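Local coordinates for protein intracellular growth locus, subunit C (Francisella tularensis subsp. tularensis, PDB 2QWU) that is of unknown biochemical activity but, as an intracellular growth locus product of the Francisella pathogenicity island, is probably needed for growth inside host cells, at residues I18-D23 against I139-S144; C34-D39 against A71-M76; S88-V93 against I177-G182; D117-L122 against N145-P150. The protein carries 2 engineered substitutions. One frame throughout, in Å; residues are numbered along the deposited sequence.

Interaction 1: I18-D23 against I139-S144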
loop_
_atom_site.group_PDB
_atom_site.type_symbol
_atom_site.label_atom_id
_atom_site.label_comp_id
_atom_site.label_asym_id
_atom_site.label_seq_id
_atom_site.Cartn_x
_atom_site.Cartn_y
_atom_site.Cartn_z
ATOM N N ILE A 18 -6.395 5.441 -11.117
ATOM C CA ILE A 18 -6.450 4.030 -10.750
ATOM C C ILE A 18 -6.698 4.076 -9.261
ATOM O O ILE A 18 -6.063 4.882 -8.515
ATOM C CB ILE A 18 -5.090 3.323 -11.054
ATOM C CG1 ILE A 18 -4.865 3.274 -12.574
ATOM C CG2 ILE A 18 -5.081 1.909 -10.495
ATOM C CD1 ILE A 18 -3.589 2.588 -12.945
ATOM N N HIS A 19 -7.619 3.245 -8.813
ATOM C CA HIS A 19 -7.986 3.242 -7.426
ATOM C C HIS A 19 -8.131 1.805 -6.952
ATOM O O HIS A 19 -8.758 0.981 -7.621
ATOM C CB HIS A 19 -9.334 3.982 -7.239
ATOM C CG HIS A 19 -9.747 4.143 -5.807
ATOM N ND1 HIS A 19 -10.697 3.351 -5.214
ATOM C CD2 HIS A 19 -9.372 5.055 -4.877
ATOM C CE1 HIS A 19 -10.913 3.771 -3.975
ATOM N NE2 HIS A 19 -10.128 4.802 -3.746
ATOM N N VAL A 20 -7.531 1.503 -5.817
ATOM C CA VAL A 20 -7.681 0.169 -5.250
ATOM C C VAL A 20 -8.110 0.334 -3.811
ATOM O O VAL A 20 -7.651 1.237 -3.080
ATOM C CB VAL A 20 -6.370 -0.689 -5.281
ATOM C CG1 VAL A 20 -6.587 -1.948 -4.404
ATOM C CG2 VAL A 20 -6.026 -1.118 -6.730
ATOM N N ARG A 21 -8.976 -0.547 -3.363
ATOM C CA ARG A 21 -9.429 -0.475 -2.007
ATOM C C ARG A 21 -9.804 -1.873 -1.563
ATOM O O ARG A 21 -10.470 -2.621 -2.319
ATOM C CB ARG A 21 -10.632 0.432 -1.956
ATOM C CG ARG A 21 -11.460 0.361 -0.699
ATOM C CD ARG A 21 -12.859 0.653 -1.138
ATOM N NE ARG A 21 -12.872 1.917 -1.854
ATOM C CZ ARG A 21 -13.236 3.059 -1.291
ATOM N NH1 ARG A 21 -13.621 3.058 -0.016
ATOM N NH2 ARG A 21 -13.183 4.194 -1.981
ATOM N N THR A 22 -9.385 -2.227 -0.360
ATOM C CA THR A 22 -9.696 -3.528 0.188
ATOM C C THR A 22 -10.334 -3.305 1.553
ATOM O O THR A 22 -10.373 -2.174 2.057
ATOM C CB THR A 22 -8.392 -4.388 0.423
ATOM O OG1 THR A 22 -7.692 -3.905 1.587
ATOM C CG2 THR A 22 -7.464 -4.279 -0.793
ATOM N N ASP A 23 -10.845 -4.375 2.154
ATOM C CA ASP A 23 -11.358 -4.278 3.529
ATOM C C ASP A 23 -10.126 -3.982 4.449
ATOM O O ASP A 23 -9.016 -4.429 4.169
ATOM C CB ASP A 23 -12.012 -5.597 3.909
ATOM C CG ASP A 23 -13.386 -5.751 3.291
ATOM O OD1 ASP A 23 -13.948 -4.715 2.823
ATOM O OD2 ASP A 23 -13.913 -6.897 3.273
ATOM N N ILE A 139 -2.256 -10.142 -9.549
ATOM C CA ILE A 139 -2.083 -8.880 -8.833
ATOM C C ILE A 139 -3.170 -7.906 -9.256
ATOM O O ILE A 139 -3.909 -8.178 -10.219
ATOM C CB ILE A 139 -0.750 -8.162 -9.211
ATOM C CG1 ILE A 139 -0.729 -7.749 -10.705
ATOM C CG2 ILE A 139 0.476 -9.075 -8.848
ATOM C CD1 ILE A 139 0.498 -6.857 -11.090
HETATM N N MSE A 140 -3.301 -6.834 -8.477
HETATM C CA MSE A 140 -4.124 -5.685 -8.904
HETATM C C MSE A 140 -3.033 -4.698 -9.369
HETATM O O MSE A 140 -3.011 -4.292 -10.501
HETATM C CB MSE A 140 -4.961 -5.100 -7.769
HETATM C CG MSE A 140 -6.205 -6.027 -7.509
HETATM SE SE MSE A 140 -7.304 -5.473 -6.083
HETATM C CE MSE A 140 -6.119 -5.569 -4.692
ATOM N N ILE A 141 -2.102 -4.361 -8.475
ATOM C CA ILE A 141 -0.977 -3.475 -8.808
ATOM C C ILE A 141 0.285 -4.061 -8.113
ATOM O O ILE A 141 0.237 -4.427 -6.940
ATOM C CB ILE A 141 -1.118 -2.090 -8.189
ATOM C CG1 ILE A 141 -2.411 -1.431 -8.605
ATOM C CG2 ILE A 141 0.101 -1.261 -8.603
ATOM C CD1 ILE A 141 -2.539 -0.007 -8.000
ATOM N N ASP A 142 1.410 -4.085 -8.823
ATOM C CA ASP A 142 2.681 -4.541 -8.206
ATOM C C ASP A 142 3.386 -3.291 -7.647
ATOM O O ASP A 142 3.953 -2.476 -8.388
ATOM C CB ASP A 142 3.591 -5.240 -9.265
ATOM C CG ASP A 142 4.816 -5.881 -8.649
ATOM O OD1 ASP A 142 5.114 -5.560 -7.479
ATOM O OD2 ASP A 142 5.498 -6.717 -9.328
ATOM N N LEU A 143 3.336 -3.128 -6.331
ATOM C CA LEU A 143 3.912 -1.954 -5.688
ATOM C C LEU A 143 5.369 -2.193 -5.242
ATOM O O LEU A 143 5.958 -1.349 -4.603
ATOM C CB LEU A 143 3.082 -1.615 -4.424
ATOM C CG LEU A 143 1.645 -1.183 -4.772
ATOM C CD1 LEU A 143 0.851 -1.010 -3.447
ATOM C CD2 LEU A 143 1.649 0.102 -5.609
ATOM N N SER A 144 5.922 -3.350 -5.562
ATOM C CA SER A 144 7.253 -3.666 -5.056
ATOM C C SER A 144 8.283 -2.604 -5.296
ATOM O O SER A 144 8.455 -2.139 -6.416
ATOM C CB SER A 144 7.767 -5.026 -5.613
ATOM O OG SER A 144 6.815 -6.062 -5.400
#

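Interaction 2: C34-D39 against A71-M76. Engineered in segment 34-39: Met36 (natural residue Leu). Engineered in segment 71-76: Met76 (natural residue Leu).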
loop_
_atom_site.group_PDB
_atom_site.type_symbol
_atom_site.label_atom_id
_atom_site.label_comp_id
_atom_site.label_asym_id
_atom_site.label_seq_id
_atom_site.Cartn_x
_atom_site.Cartn_y
_atom_site.Cartn_z
ATOM N N CYS A 34 -10.078 -9.514 -2.186
ATOM C CA CYS A 34 -8.758 -8.974 -2.482
ATOM C C CYS A 34 -8.014 -8.472 -1.239
ATOM O O CYS A 34 -8.596 -8.085 -0.208
ATOM C CB CYS A 34 -8.849 -7.884 -3.526
ATOM S SG CYS A 34 -9.733 -6.426 -2.909
ATOM N N ARG A 35 -6.689 -8.593 -1.298
ATOM C CA ARG A 35 -5.875 -8.108 -0.189
ATOM C C ARG A 35 -4.473 -7.773 -0.741
ATOM O O ARG A 35 -3.963 -8.421 -1.669
ATOM C CB ARG A 35 -5.792 -9.120 0.976
ATOM C CG ARG A 35 -4.753 -10.336 0.801
ATOM C CD ARG A 35 -5.116 -11.246 -0.311
ATOM N NE ARG A 35 -6.440 -11.848 -0.192
ATOM C CZ ARG A 35 -6.797 -12.883 0.592
ATOM N NH1 ARG A 35 -5.938 -13.513 1.411
ATOM N NH2 ARG A 35 -8.057 -13.344 0.540
HETATM N N MSE A 36 -3.871 -6.737 -0.165
HETATM C CA MSE A 36 -2.536 -6.288 -0.568
HETATM C C MSE A 36 -1.709 -6.039 0.661
HETATM O O MSE A 36 -2.188 -5.524 1.647
HETATM C CB MSE A 36 -2.633 -4.983 -1.388
HETATM C CG MSE A 36 -3.142 -5.165 -2.781
HETATM SE SE MSE A 36 -3.119 -3.458 -3.674
HETATM C CE MSE A 36 -1.444 -3.259 -3.631
ATOM N N PHE A 37 -0.453 -6.494 0.641
ATOM C CA PHE A 37 0.407 -6.217 1.735
ATOM C C PHE A 37 1.861 -6.240 1.250
ATOM O O PHE A 37 2.164 -6.759 0.154
ATOM C CB PHE A 37 0.130 -7.191 2.891
ATOM C CG PHE A 37 0.301 -8.680 2.523
ATOM C CD1 PHE A 37 1.562 -9.268 2.554
ATOM C CD2 PHE A 37 -0.811 -9.466 2.188
ATOM C CE1 PHE A 37 1.729 -10.671 2.256
ATOM C CE2 PHE A 37 -0.677 -10.864 1.900
ATOM C CZ PHE A 37 0.632 -11.455 1.944
ATOM N N ILE A 38 2.729 -5.624 2.047
ATOM C CA ILE A 38 4.134 -5.521 1.660
ATOM C C ILE A 38 5.063 -6.068 2.737
ATOM O O ILE A 38 4.807 -5.927 3.928
ATOM C CB ILE A 38 4.489 -4.061 1.327
ATOM C CG1 ILE A 38 4.056 -3.133 2.489
ATOM C CG2 ILE A 38 3.811 -3.643 0.001
ATOM C CD1 ILE A 38 4.456 -1.649 2.289
ATOM N N ASP A 39 6.188 -6.658 2.325
ATOM C CA ASP A 39 7.060 -7.319 3.304
ATOM C C ASP A 39 8.025 -6.412 4.044
ATOM O O ASP A 39 8.706 -6.863 4.998
ATOM C CB ASP A 39 7.790 -8.538 2.660
ATOM C CG ASP A 39 8.806 -8.140 1.622
ATOM O OD1 ASP A 39 9.002 -6.929 1.403
ATOM O OD2 ASP A 39 9.453 -9.070 1.014
ATOM N N ALA A 71 3.331 -4.147 6.570
ATOM C CA ALA A 71 2.148 -3.279 6.424
ATOM C C ALA A 71 1.197 -3.848 5.421
ATOM O O ALA A 71 1.614 -4.596 4.528
ATOM C CB ALA A 71 2.554 -1.885 5.929
ATOM N N SER A 72 -0.092 -3.523 5.568
ATOM C CA SER A 72 -1.062 -3.894 4.565
ATOM C C SER A 72 -1.268 -2.591 3.767
ATOM O O SER A 72 -0.959 -1.475 4.265
ATOM C CB SER A 72 -2.405 -4.274 5.193
ATOM O OG SER A 72 -2.903 -3.142 5.917
ATOM N N VAL A 73 -1.686 -2.739 2.514
ATOM C CA VAL A 73 -2.066 -1.552 1.722
ATOM C C VAL A 73 -3.588 -1.675 1.613
ATOM O O VAL A 73 -4.092 -2.618 0.989
ATOM C CB VAL A 73 -1.443 -1.544 0.325
ATOM C CG1 VAL A 73 -1.912 -0.312 -0.412
ATOM C CG2 VAL A 73 0.072 -1.523 0.449
ATOM N N ILE A 74 -4.298 -0.756 2.264
ATOM C CA ILE A 74 -5.773 -0.767 2.336
ATOM C C ILE A 74 -6.428 0.030 1.213
ATOM O O ILE A 74 -7.496 -0.357 0.715
ATOM C CB ILE A 74 -6.236 -0.205 3.720
ATOM C CG1 ILE A 74 -5.755 -1.143 4.835
ATOM C CG2 ILE A 74 -7.711 -0.096 3.822
ATOM C CD1 ILE A 74 -5.687 -0.429 6.211
ATOM N N ARG A 75 -5.795 1.143 0.835
ATOM C CA ARG A 75 -6.311 1.949 -0.259
ATOM C C ARG A 75 -5.183 2.641 -0.930
ATOM O O ARG A 75 -4.156 2.979 -0.299
ATOM C CB ARG A 75 -7.263 3.028 0.239
ATOM C CG ARG A 75 -8.204 2.540 1.237
ATOM C CD ARG A 75 -8.968 3.704 1.877
ATOM N NE ARG A 75 -9.782 4.446 0.923
ATOM C CZ ARG A 75 -11.117 4.556 1.001
ATOM N NH1 ARG A 75 -11.814 3.961 1.974
ATOM N NH2 ARG A 75 -11.753 5.314 0.125
HETATM N N MSE A 76 -5.357 2.824 -2.228
HETATM C CA MSE A 76 -4.366 3.565 -2.951
HETATM C C MSE A 76 -5.042 4.230 -4.116
HETATM O O MSE A 76 -5.924 3.638 -4.726
HETATM C CB MSE A 76 -3.246 2.680 -3.477
HETATM C CG MSE A 76 -2.101 3.506 -3.927
HETATM SE SE MSE A 76 -0.658 2.426 -4.250
HETATM C CE MSE A 76 0.497 3.736 -4.708
HETATM O O HOH W 1 -5.278 -5.103 1.990
#

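Interaction 3: S88-V93 against I177-G182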
loop_
_atom_site.group_PDB
_atom_site.type_symbol
_atom_site.label_atom_id
_atom_site.label_comp_id
_atom_site.label_asym_id
_atom_site.label_seq_id
_atom_site.Cartn_x
_atom_site.Cartn_y
_atom_site.Cartn_z
ATOM N N SER A 88 -2.290 9.042 -3.215
ATOM C CA SER A 88 -2.673 8.960 -1.802
ATOM C C SER A 88 -2.617 7.469 -1.480
ATOM O O SER A 88 -2.816 6.631 -2.349
ATOM C CB SER A 88 -4.077 9.562 -1.525
ATOM O OG SER A 88 -5.070 8.889 -2.252
ATOM N N ILE A 89 -2.284 7.140 -0.239
ATOM C CA ILE A 89 -2.200 5.741 0.165
ATOM C C ILE A 89 -2.618 5.584 1.604
ATOM O O ILE A 89 -2.428 6.475 2.428
ATOM C CB ILE A 89 -0.729 5.188 -0.083
ATOM C CG1 ILE A 89 -0.698 3.661 0.101
ATOM C CG2 ILE A 89 0.291 5.819 0.929
ATOM C CD1 ILE A 89 0.663 3.101 -0.369
ATOM N N THR A 90 -3.203 4.439 1.913
ATOM C CA THR A 90 -3.625 4.115 3.278
ATOM C C THR A 90 -3.005 2.767 3.632
ATOM O O THR A 90 -3.186 1.798 2.895
ATOM C CB THR A 90 -5.162 4.025 3.382
ATOM O OG1 THR A 90 -5.712 5.326 3.069
ATOM C CG2 THR A 90 -5.563 3.729 4.814
ATOM N N LEU A 91 -2.202 2.764 4.711
ATOM C CA LEU A 91 -1.491 1.561 5.138
ATOM C C LEU A 91 -1.942 1.120 6.523
ATOM O O LEU A 91 -2.268 1.954 7.345
ATOM C CB LEU A 91 0.034 1.873 5.181
ATOM C CG LEU A 91 0.667 2.368 3.877
ATOM C CD1 LEU A 91 1.896 3.183 4.142
ATOM C CD2 LEU A 91 1.016 1.168 3.066
ATOM N N GLY A 92 -1.955 -0.189 6.769
ATOM C CA GLY A 92 -2.307 -0.705 8.078
ATOM C C GLY A 92 -1.016 -1.258 8.691
ATOM O O GLY A 92 -0.333 -2.029 8.038
ATOM N N VAL A 93 -0.656 -0.824 9.911
ATOM C CA VAL A 93 0.540 -1.336 10.555
ATOM C C VAL A 93 0.213 -1.780 11.972
ATOM O O VAL A 93 -0.773 -1.345 12.569
ATOM C CB VAL A 93 1.688 -0.287 10.576
ATOM C CG1 VAL A 93 2.034 0.121 9.128
ATOM C CG2 VAL A 93 1.238 0.981 11.377
ATOM N N ILE A 177 -4.082 2.807 11.344
ATOM C CA ILE A 177 -4.272 3.105 9.946
ATOM C C ILE A 177 -3.537 4.400 9.616
ATOM O O ILE A 177 -3.790 5.429 10.233
ATOM C CB ILE A 177 -5.778 3.203 9.652
ATOM C CG1 ILE A 177 -6.385 1.827 9.965
ATOM C CG2 ILE A 177 -5.996 3.692 8.241
ATOM C CD1 ILE A 177 -7.796 1.555 9.420
ATOM N N ILE A 178 -2.609 4.340 8.658
ATOM C CA ILE A 178 -1.804 5.504 8.259
ATOM C C ILE A 178 -2.326 5.970 6.922
ATOM O O ILE A 178 -2.260 5.243 5.918
ATOM C CB ILE A 178 -0.276 5.121 8.107
ATOM C CG1 ILE A 178 0.230 4.540 9.422
ATOM C CG2 ILE A 178 0.512 6.266 7.613
ATOM C CD1 ILE A 178 1.714 4.026 9.253
ATOM N N SER A 179 -2.885 7.179 6.911
ATOM C CA SER A 179 -3.460 7.762 5.672
ATOM C C SER A 179 -2.582 8.880 5.235
ATOM O O SER A 179 -2.387 9.817 5.981
ATOM C CB SER A 179 -4.885 8.335 5.905
ATOM O OG SER A 179 -5.745 7.336 6.431
ATOM N N ILE A 180 -2.065 8.790 4.013
ATOM C CA ILE A 180 -1.126 9.795 3.518
ATOM C C ILE A 180 -1.642 10.345 2.207
ATOM O O ILE A 180 -2.083 9.584 1.333
ATOM C CB ILE A 180 0.272 9.173 3.248
ATOM C CG1 ILE A 180 0.627 8.227 4.398
ATOM C CG2 ILE A 180 1.310 10.312 3.099
ATOM C CD1 ILE A 180 1.901 7.412 4.120
ATOM N N ASP A 181 -1.598 11.676 2.055
ATOM C CA ASP A 181 -2.085 12.302 0.818
ATOM C C ASP A 181 -0.996 13.261 0.332
ATOM O O ASP A 181 -0.099 13.611 1.078
ATOM C CB ASP A 181 -3.368 13.137 1.078
ATOM C CG ASP A 181 -4.555 12.300 1.569
ATOM O OD1 ASP A 181 -5.150 11.501 0.778
ATOM O OD2 ASP A 181 -4.904 12.449 2.772
ATOM N N GLY A 182 -1.077 13.641 -0.937
ATOM C CA GLY A 182 -0.135 14.577 -1.544
ATOM C C GLY A 182 1.256 14.028 -1.826
ATOM O O GLY A 182 2.271 14.722 -1.629
#

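Interaction 4: D117-L122 against N145-P150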
loop_
_atom_site.group_PDB
_atom_site.type_symbol
_atom_site.label_atom_id
_atom_site.label_comp_id
_atom_site.label_asym_id
_atom_site.label_seq_id
_atom_site.Cartn_x
_atom_site.Cartn_y
_atom_site.Cartn_z
ATOM N N ASP A 117 12.636 15.118 0.703
ATOM C CA ASP A 117 13.534 14.125 1.280
ATOM C C ASP A 117 12.790 13.125 2.154
ATOM O O ASP A 117 13.416 12.174 2.641
ATOM C CB ASP A 117 14.592 14.790 2.170
ATOM C CG ASP A 117 15.688 15.503 1.376
ATOM O OD1 ASP A 117 15.980 15.074 0.224
ATOM O OD2 ASP A 117 16.269 16.477 1.935
HETATM N N MSE A 118 11.496 13.341 2.406
HETATM C CA MSE A 118 10.762 12.407 3.261
HETATM C C MSE A 118 10.300 11.238 2.355
HETATM O O MSE A 118 9.289 11.340 1.645
HETATM C CB MSE A 118 9.562 13.115 3.925
HETATM C CG MSE A 118 9.005 12.428 5.221
HETATM SE SE MSE A 118 8.145 10.755 4.926
HETATM C CE MSE A 118 6.778 11.372 4.006
ATOM N N LYS A 119 11.029 10.124 2.410
ATOM C CA LYS A 119 10.692 8.974 1.554
ATOM C C LYS A 119 9.897 7.882 2.233
ATOM O O LYS A 119 10.112 7.573 3.419
ATOM C CB LYS A 119 11.963 8.319 0.997
ATOM C CG LYS A 119 12.946 9.269 0.317
ATOM C CD LYS A 119 12.318 10.114 -0.759
ATOM C CE LYS A 119 13.400 10.761 -1.634
ATOM N NZ LYS A 119 12.773 11.628 -2.694
ATOM N N ILE A 120 8.985 7.274 1.474
ATOM C CA ILE A 120 8.201 6.161 1.974
ATOM C C ILE A 120 8.582 5.099 0.970
ATOM O O ILE A 120 8.366 5.261 -0.240
ATOM C CB ILE A 120 6.730 6.488 1.948
ATOM C CG1 ILE A 120 6.526 7.665 2.915
ATOM C CG2 ILE A 120 5.884 5.243 2.317
ATOM C CD1 ILE A 120 5.141 8.080 3.093
ATOM N N LYS A 121 9.226 4.039 1.458
ATOM C CA LYS A 121 9.723 3.020 0.549
ATOM C C LYS A 121 9.007 1.707 0.839
ATOM O O LYS A 121 9.062 1.173 1.974
ATOM C CB LYS A 121 11.236 2.843 0.735
ATOM C CG LYS A 121 11.851 1.720 -0.109
ATOM C CD LYS A 121 12.015 2.113 -1.550
ATOM C CE LYS A 121 12.919 1.109 -2.348
ATOM N NZ LYS A 121 13.018 1.497 -3.796
ATOM N N LEU A 122 8.305 1.211 -0.176
ATOM C CA LEU A 122 7.532 -0.011 0.004
ATOM C C LEU A 122 8.385 -1.208 -0.396
ATOM O O LEU A 122 9.165 -1.107 -1.360
ATOM C CB LEU A 122 6.296 0.008 -0.902
ATOM C CG LEU A 122 5.419 1.261 -0.906
ATOM C CD1 LEU A 122 4.113 0.998 -1.716
ATOM C CD2 LEU A 122 5.097 1.636 0.521
ATOM N N ASN A 145 8.974 -2.235 -4.211
ATOM C CA ASN A 145 10.028 -1.258 -4.242
ATOM C C ASN A 145 9.670 0.146 -4.585
ATOM O O ASN A 145 10.565 0.948 -4.799
ATOM C CB ASN A 145 11.155 -1.752 -5.154
ATOM C CG ASN A 145 11.837 -2.986 -4.565
ATOM O OD1 ASN A 145 11.961 -3.092 -3.342
ATOM N ND2 ASN A 145 12.271 -3.910 -5.413
ATOM N N LEU A 146 8.375 0.475 -4.600
ATOM C CA LEU A 146 8.004 1.812 -4.970
ATOM C C LEU A 146 8.448 2.807 -3.906
ATOM O O LEU A 146 8.270 2.540 -2.719
ATOM C CB LEU A 146 6.486 1.865 -5.186
ATOM C CG LEU A 146 5.879 3.205 -5.603
ATOM C CD1 LEU A 146 6.221 3.536 -7.063
ATOM C CD2 LEU A 146 4.312 3.054 -5.490
ATOM N N GLU A 147 9.017 3.950 -4.330
ATOM C CA GLU A 147 9.421 5.000 -3.413
ATOM C C GLU A 147 8.536 6.223 -3.667
ATOM O O GLU A 147 8.447 6.747 -4.795
ATOM C CB GLU A 147 10.873 5.430 -3.597
ATOM C CG GLU A 147 11.303 6.451 -2.531
ATOM C CD GLU A 147 12.826 6.613 -2.457
ATOM O OE1 GLU A 147 13.355 7.502 -3.144
ATOM O OE2 GLU A 147 13.497 5.831 -1.731
ATOM N N LEU A 148 7.861 6.642 -2.618
ATOM C CA LEU A 148 6.969 7.802 -2.701
ATOM C C LEU A 148 7.550 8.953 -1.867
ATOM O O LEU A 148 8.281 8.740 -0.895
ATOM C CB LEU A 148 5.598 7.453 -2.113
ATOM C CG LEU A 148 4.875 6.203 -2.697
ATOM C CD1 LEU A 148 3.654 5.794 -1.755
ATOM C CD2 LEU A 148 4.334 6.519 -4.063
ATOM N N TYR A 149 7.200 10.181 -2.227
ATOM C CA TYR A 149 7.716 11.325 -1.468
ATOM C C TYR A 149 6.694 12.442 -1.619
ATOM O O TYR A 149 5.853 12.402 -2.497
ATOM C CB TYR A 149 9.128 11.722 -1.990
ATOM C CG TYR A 149 9.178 12.203 -3.416
ATOM C CD1 TYR A 149 8.910 13.518 -3.714
ATOM C CD2 TYR A 149 9.523 11.341 -4.452
ATOM C CE1 TYR A 149 8.981 13.986 -5.039
ATOM C CE2 TYR A 149 9.586 11.768 -5.760
ATOM C CZ TYR A 149 9.325 13.094 -6.046
ATOM O OH TYR A 149 9.416 13.538 -7.350
ATOM N N PRO A 150 6.765 13.468 -0.767
ATOM C CA PRO A 150 5.787 14.563 -0.853
ATOM C C PRO A 150 5.949 15.445 -2.062
ATOM O O PRO A 150 7.071 15.751 -2.454
ATOM C CB PRO A 150 6.058 15.388 0.414
ATOM C CG PRO A 150 6.755 14.414 1.340
ATOM C CD PRO A 150 7.629 13.617 0.423
HETATM O O HOH W 2 12.334 9.429 -4.630
HETATM O O HOH W 3 14.713 3.600 -3.446
#

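Interaction 1: I18-D23 against I139-S144
Val20 is shared between Met140 and Ile141. Its CG1 methyl, anti to the backbone N (chi1 169°), meets the terminal methyl of the selenomethionine, with Val20 CG1 3.7 Å from Met140 CE. The selenium atom of Met140 lies slightly farther from the same methyl. The other branch serves Ile141: Val20 CG2 is 3.9 Å from Ile141 CD1. The two side chains run past one another, pointing opposite ways. Ile141 CD1 also touches Ile18 CG2, at 4.0 Å, and so lies against two residues of strand 18-21. The Met140 chain is bent at its last torsion (chi3 -61°). This places CE against Val20, and Thr22 CG2 stands near it at 4.3 Å. No hydrogen bond joins the two segments. Polar groups outside the contact hold the loop. Gln129 accepts from Met140 N and donates to Ile141 O, while backbone bonds tie Met140 to Cys193 and Asp142 to Pro191. Farther on, Asp142 OD1 accepts from Ser144 N at 3.0 Å in an Asx turn. Strand 18-21 is itself hydrogen-bonded to strand 71-79. The contact is thus a buried apolar seam between a strand of the antiparallel sheet and the loop leading to strand 147-150.

Interaction 2: C34-D39 against A71-M76
The flat groups that meet here are the peptide carbonyls of Met36 and Ala71. Val73 N lies 3.0 Å from Met36 O and stands above the carbonyl plane, 52° out of it. Ile38 N is 2.9 Å from Ala71 O and comes in nearly along the C=O axis. Beside this bond, Phe37 CB touches Ala71 O at 3.4 Å, while the Phe37 ring leads away from strand 71-76. Phe37 and Ser72 form an antiparallel non-hydrogen-bonded pair, and Ile38 and Ala71 the hydrogen-bonded pair next to it. This short antiparallel bridge is part of the curled sheet that forms the fold. On its other edge strand 71-79 bonds to strand 86-96, where Ile74 and Arg75 face Thr90 in a classic beta bulge. Water 1 carries the link beyond the bridge: it accepts from Met36 N and donates to Val73 O. Ser72 OG is bonded to Tyr175 OH. The buried apolar face holds Ile38 and Ala71. Ile38 CG1 lies between its backbone N and carbonyl carbon (chi1 52°), 4.0 Å from Ala71 CB. Met36, an engineered selenomethionine, sets its CB 4.0 Å from Val73 CB. Its far end reaches Met140 and Leu143.

Interaction 3: S88-V93 against I177-G182
Ser88 and Asp181 meet at one end of the pairing, where Ser88 CB lies 3.2 Å from Asp181 OD1. Ile89 and Ile180 come next as an antiparallel hydrogen-bonded pair. The bond from Ile180 N to Ile89 O measures 2.8 Å, and a second runs back from Ile89 N to Ile180 O. Their side chains run together in the same direction, with Ile89 CG2 3.9 Å from Ile180 CD1. Thr90 turns to the other face, with Ser179 and Ile177. Its CG2 methyl, anti to the backbone N (chi1 -63° for OG1), presses on Ile177 CG2 at 3.5 Å, a tight carbon contact. Leu91 repeats the paired bonds with Ile178. Ile178 N reaches Leu91 O at 2.7 Å in an almost straight bond (177°). Leu91 CD1 also reaches diagonally to Ile180 CD1, at 4.2 Å. Gly92 faces Ile177 in a non-hydrogen-bonded pair. Val93 crosses Ile178 at about a right angle, its CG2 3.7 Å from Ile178 CD1. The face of Ile89, Leu91, Ile178 and Ile180 is buried, with Leu41, Ile43 and Phe156 among its neighbours. Strand 86-96 lies between strands 71-79 and 173-184, and strands 147-150 and 157-162 pair with the latter.

Interaction 4: D117-L122 against N145-P150
Lys119 runs alongside Tyr149 and crosses Glu147 at a slant, and each atom of its side chain has a neighbour there. CB faces the carboxylate of Glu147. Lys119 CG is 3.8 Å from Glu147 CD. A bend at the second torsion (chi2 -53°) places Lys119 CD between Glu147 OE1 and Tyr149 CB. Lys119 CE then passes 3.6 Å from Glu147 OE1. At the tip, Lys119 NZ lies 3.7 Å from Tyr149 CD2, obliquely to the ring. It does not form a salt bridge with Glu147; water 2 accepts from Lys119 NZ and donates to Glu147 OE1. The strongest partner of this amine is Thr116 O. Water 3 makes the matching bridge between Lys121 NZ and Glu147 OE2, leaving the glutamate held through water by two lysines. Lys121 NZ also donates directly to Asn145 O, at 2.7 Å.

Beneath these charges the backbones form an antiparallel pair of short strands, part of the curled sheet, with strand 37-43 beyond one and strand 173-184 beyond the other. Ile120 and Leu148 are its hydrogen-bonded pair, Leu148 N reaching Ile120 O at 2.8 Å. Lys121 and Glu147 are the non-hydrogen-bonded pair. Leu122 N meets Leu146 O at 2.9 Å in an almost perfectly straight bond (179°). At the other end Pro150 has no N-H to give. Its CD sits 3.1 Å from Met118 O, and this buried carbonyl has no hydrogen-bond partner in the model. Met118 CB and CE both touch Pro150 CG, the side chains crossing at about a right angle, near Ile110 and Leu111 of helix 97-114.

All four contacts reach one antiparallel sheet. Strands 37-43, 71-79, 86-96, 173-184, 147-150 and 120-122 pair in turn and return to the first, a closed circuit, consistent with a barrel. Interactions 2 and 3 are adjacent in it: Arg75 O and Thr90 N, 2.8 Å apart, probably bond. Interactions 3 and 4 meet inside, with Ile180 CD1 3.5 Å from Ile120 CD1. Ile38 CD1 lies 3.8 Å from Leu122 CD2 and joins interaction 2 to interaction 4. Leu143 links interaction 1 to both, touching Leu122 and the engineered Met76. The centres of interactions 1 and 4 are about 17 Å apart.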